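Long-range contact in Orf c02003 protein (Sulfolobus solfataricus P2, PDB 2Q00), which is of unknown function but belongs to the archaeal PaREP1 family and folds as a single, mostly helical chain with no strands: residues T5-E15 against K108-V119. Residues are numbered along the deposited sequence; the frame is centred on the assembly and turned at random.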
# COMPACT_ATOMS: atom_id res chain seq x y z
N THR A 5 2.52 12.24 -4.58
CA THR A 5 1.76 11.91 -3.39
C THR A 5 2.71 11.18 -2.48
O THR A 5 3.79 10.76 -2.91
CB THR A 5 0.59 10.99 -3.76
OG1 THR A 5 1.09 9.82 -4.41
CG2 THR A 5 -0.36 11.71 -4.71
N SER A 6 2.35 11.04 -1.21
CA SER A 6 3.21 10.30 -0.29
C SER A 6 3.30 8.84 -0.78
O SER A 6 4.33 8.18 -0.64
CB SER A 6 2.61 10.34 1.11
OG SER A 6 1.27 9.87 1.10
N ALA A 7 2.21 8.36 -1.37
CA ALA A 7 2.16 6.99 -1.90
C ALA A 7 3.23 6.80 -2.97
O ALA A 7 4.03 5.85 -2.90
CB ALA A 7 0.78 6.71 -2.48
N GLU A 8 3.25 7.70 -3.95
CA GLU A 8 4.22 7.65 -5.04
C GLU A 8 5.66 7.72 -4.56
O GLU A 8 6.55 7.07 -5.13
CB GLU A 8 3.96 8.78 -6.02
CG GLU A 8 2.66 8.62 -6.78
CD GLU A 8 2.26 9.86 -7.56
OE1 GLU A 8 1.88 10.87 -6.92
OE2 GLU A 8 2.32 9.82 -8.81
N VAL A 9 5.90 8.49 -3.51
CA VAL A 9 7.25 8.65 -2.97
C VAL A 9 7.76 7.38 -2.30
O VAL A 9 8.91 6.98 -2.50
CB VAL A 9 7.32 9.81 -1.96
CG1 VAL A 9 8.70 9.89 -1.38
CG2 VAL A 9 6.96 11.11 -2.65
N TYR A 10 6.92 6.75 -1.48
CA TYR A 10 7.31 5.50 -0.83
C TYR A 10 7.63 4.45 -1.88
O TYR A 10 8.60 3.71 -1.75
CB TYR A 10 6.20 5.00 0.10
CG TYR A 10 6.25 5.64 1.45
CD1 TYR A 10 7.41 5.56 2.24
CD2 TYR A 10 5.14 6.30 1.98
CE1 TYR A 10 7.44 6.11 3.52
CE2 TYR A 10 5.16 6.85 3.25
CZ TYR A 10 6.31 6.75 4.02
OH TYR A 10 6.29 7.20 5.32
N TYR A 11 6.82 4.39 -2.93
CA TYR A 11 7.03 3.43 -4.01
C TYR A 11 8.42 3.64 -4.66
O TYR A 11 9.19 2.69 -4.81
CB TYR A 11 5.96 3.59 -5.09
CG TYR A 11 5.95 2.45 -6.09
CD1 TYR A 11 5.39 1.21 -5.76
CD2 TYR A 11 6.54 2.60 -7.35
CE1 TYR A 11 5.42 0.15 -6.65
CE2 TYR A 11 6.58 1.54 -8.25
CZ TYR A 11 6.01 0.31 -7.89
OH TYR A 11 6.05 -0.74 -8.78
N GLU A 12 8.71 4.87 -5.04
CA GLU A 12 9.99 5.19 -5.65
C GLU A 12 11.13 4.79 -4.72
O GLU A 12 12.12 4.22 -5.18
CB GLU A 12 10.08 6.67 -5.98
N GLU A 13 11.00 5.08 -3.42
CA GLU A 13 12.05 4.70 -2.47
C GLU A 13 12.14 3.16 -2.35
O GLU A 13 13.24 2.61 -2.15
CB GLU A 13 11.79 5.32 -1.09
CG GLU A 13 11.63 6.84 -1.07
CD GLU A 13 11.46 7.39 0.35
OE1 GLU A 13 10.68 6.78 1.14
OE2 GLU A 13 12.08 8.44 0.69
N ALA A 14 11.01 2.46 -2.46
CA ALA A 14 11.02 1.00 -2.39
C ALA A 14 11.78 0.51 -3.64
O ALA A 14 12.63 -0.37 -3.55
CB ALA A 14 9.60 0.44 -2.37
N GLU A 15 11.46 1.10 -4.79
CA GLU A 15 12.12 0.75 -6.04
C GLU A 15 13.64 0.90 -5.93
O GLU A 15 14.39 0.04 -6.39
CB GLU A 15 11.60 1.66 -7.16
CG GLU A 15 10.13 1.52 -7.49
CD GLU A 15 9.84 0.35 -8.41
OE1 GLU A 15 9.78 -0.80 -7.94
OE2 GLU A 15 9.69 0.59 -9.63
N LYS A 108 5.05 -6.50 -5.10
CA LYS A 108 5.20 -5.05 -5.26
C LYS A 108 4.40 -4.56 -6.46
O LYS A 108 3.91 -3.42 -6.47
CB LYS A 108 6.69 -4.69 -5.44
CG LYS A 108 7.02 -3.97 -6.76
CD LYS A 108 8.23 -4.60 -7.41
CE LYS A 108 8.85 -3.70 -8.49
NZ LYS A 108 7.94 -3.40 -9.64
N GLU A 109 4.24 -5.41 -7.47
CA GLU A 109 3.49 -5.02 -8.66
C GLU A 109 2.02 -4.75 -8.30
O GLU A 109 1.38 -3.91 -8.93
CB GLU A 109 3.59 -6.11 -9.73
CG GLU A 109 3.21 -5.65 -11.13
CD GLU A 109 3.95 -4.38 -11.58
OE1 GLU A 109 5.21 -4.29 -11.43
OE2 GLU A 109 3.27 -3.47 -12.10
N ASP A 110 1.49 -5.45 -7.31
CA ASP A 110 0.11 -5.23 -6.89
C ASP A 110 0.02 -3.88 -6.14
O ASP A 110 -1.03 -3.21 -6.13
CB ASP A 110 -0.38 -6.37 -5.97
CG ASP A 110 -0.61 -7.69 -6.72
OD1 ASP A 110 -1.00 -7.67 -7.91
OD2 ASP A 110 -0.42 -8.76 -6.10
N VAL A 111 1.13 -3.50 -5.50
CA VAL A 111 1.19 -2.22 -4.80
C VAL A 111 1.14 -1.09 -5.83
O VAL A 111 0.41 -0.12 -5.66
CB VAL A 111 2.49 -2.08 -3.98
CG1 VAL A 111 2.55 -0.70 -3.35
CG2 VAL A 111 2.55 -3.16 -2.91
N ARG A 112 1.91 -1.23 -6.91
CA ARG A 112 1.95 -0.23 -7.96
C ARG A 112 0.55 0.09 -8.46
O ARG A 112 0.16 1.25 -8.58
CB ARG A 112 2.79 -0.71 -9.15
CG ARG A 112 3.25 0.42 -10.08
CD ARG A 112 3.42 -0.05 -11.54
NE ARG A 112 4.48 0.67 -12.25
CZ ARG A 112 4.54 2.00 -12.42
NH1 ARG A 112 3.59 2.80 -11.94
NH2 ARG A 112 5.57 2.53 -13.08
N LYS A 113 -0.22 -0.96 -8.74
CA LYS A 113 -1.58 -0.82 -9.24
C LYS A 113 -2.44 -0.10 -8.21
O LYS A 113 -3.33 0.68 -8.54
CB LYS A 113 -2.16 -2.21 -9.54
CG LYS A 113 -3.37 -2.22 -10.47
CD LYS A 113 -3.64 -3.64 -11.00
CE LYS A 113 -4.83 -3.70 -11.96
NZ LYS A 113 -5.12 -5.10 -12.37
N LEU A 114 -2.16 -0.37 -6.95
CA LEU A 114 -2.92 0.25 -5.88
C LEU A 114 -2.56 1.72 -5.82
O LEU A 114 -3.43 2.58 -5.72
CB LEU A 114 -2.57 -0.45 -4.57
CG LEU A 114 -3.27 0.04 -3.31
CD1 LEU A 114 -4.77 0.12 -3.53
CD2 LEU A 114 -2.91 -0.90 -2.17
N VAL A 115 -1.27 2.00 -5.89
CA VAL A 115 -0.80 3.37 -5.81
C VAL A 115 -1.44 4.23 -6.89
O VAL A 115 -1.97 5.30 -6.60
CB VAL A 115 0.74 3.42 -5.94
CG1 VAL A 115 1.22 4.86 -6.02
CG2 VAL A 115 1.37 2.73 -4.74
N ILE A 116 -1.40 3.75 -8.14
CA ILE A 116 -1.97 4.51 -9.24
C ILE A 116 -3.47 4.68 -9.12
O ILE A 116 -4.01 5.72 -9.49
CB ILE A 116 -1.63 3.86 -10.60
CG1 ILE A 116 -2.29 2.49 -10.69
CG2 ILE A 116 -0.11 3.75 -10.75
CD1 ILE A 116 -2.18 1.85 -12.07
N PHE A 117 -4.17 3.68 -8.59
CA PHE A 117 -5.60 3.82 -8.43
C PHE A 117 -5.85 5.04 -7.55
O PHE A 117 -6.71 5.86 -7.86
CB PHE A 117 -6.21 2.58 -7.76
CG PHE A 117 -6.47 1.43 -8.71
CD1 PHE A 117 -7.02 1.66 -9.97
CD2 PHE A 117 -6.20 0.11 -8.32
CE1 PHE A 117 -7.31 0.59 -10.83
CE2 PHE A 117 -6.48 -0.95 -9.17
CZ PHE A 117 -7.04 -0.72 -10.43
N ALA A 118 -5.08 5.15 -6.47
CA ALA A 118 -5.22 6.27 -5.56
C ALA A 118 -4.98 7.58 -6.30
O ALA A 118 -5.85 8.44 -6.39
CB ALA A 118 -4.24 6.13 -4.41
N VAL A 119 -3.77 7.71 -6.84
CA VAL A 119 -3.39 8.89 -7.59
C VAL A 119 -4.49 9.32 -8.56
O VAL A 119 -4.69 10.52 -8.79
CB VAL A 119 -2.10 8.61 -8.37
CG1 VAL A 119 -1.74 9.82 -9.21
CG2 VAL A 119 -0.98 8.29 -7.40
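With CG turned opposite its backbone N (chi1 -168°), Tyr11 sends its ring from helix 6-19 across to helix 101-122, and Arg112, whose chi1 of -161° has the same sense, runs its CB and CG across the phenol end at about a right angle. Tyr11 OH lies 3.3 Å from Arg112 CB, while Tyr11 CD1 meets Val111 CG1 at the ring edge. A tyrosine suits this buried place: its long flat ring spans the gap between the helices, and its hydroxyl receives a weak hydrogen bond from Lys108 NZ at 3.4 Å. Lys108 bends at chi2 and chi4, which brings Lys108 NZ into a long salt bridge with Glu15 OE1 (3.6 Å); Lys108 NZ also bridges Glu109 OE1 of its own helix, making a three-residue network. Glu15 OE1 is also hydrogen-bonded to Tyr30 of helix 23-45, whose ring meets that of Tyr11. The two segments form an antiparallel pair within a mostly helical fold, axes approaching to 9.6 Å, their N-to-C directions 156° apart, joining the chain's first helix to its last. Alanine, with only a methyl group, suits the place where the backbones come nearest: Ala7 CB rests 4.0 Å from Val115 CG1, one methyl of a short branched valine. Toward the start of helix 6-19, Val119 CG2 packs 3.6 Å from Glu8 CD. A capping box holds that carboxylate: Thr5's short hydroxyl, OG1, accepts from Glu8 N at 3.1 Å, and Glu8 is long enough for OE1 to reach back to Thr5 N. Thr5 OG1 also donates to Glu8 OE1, both donors meeting its anti side.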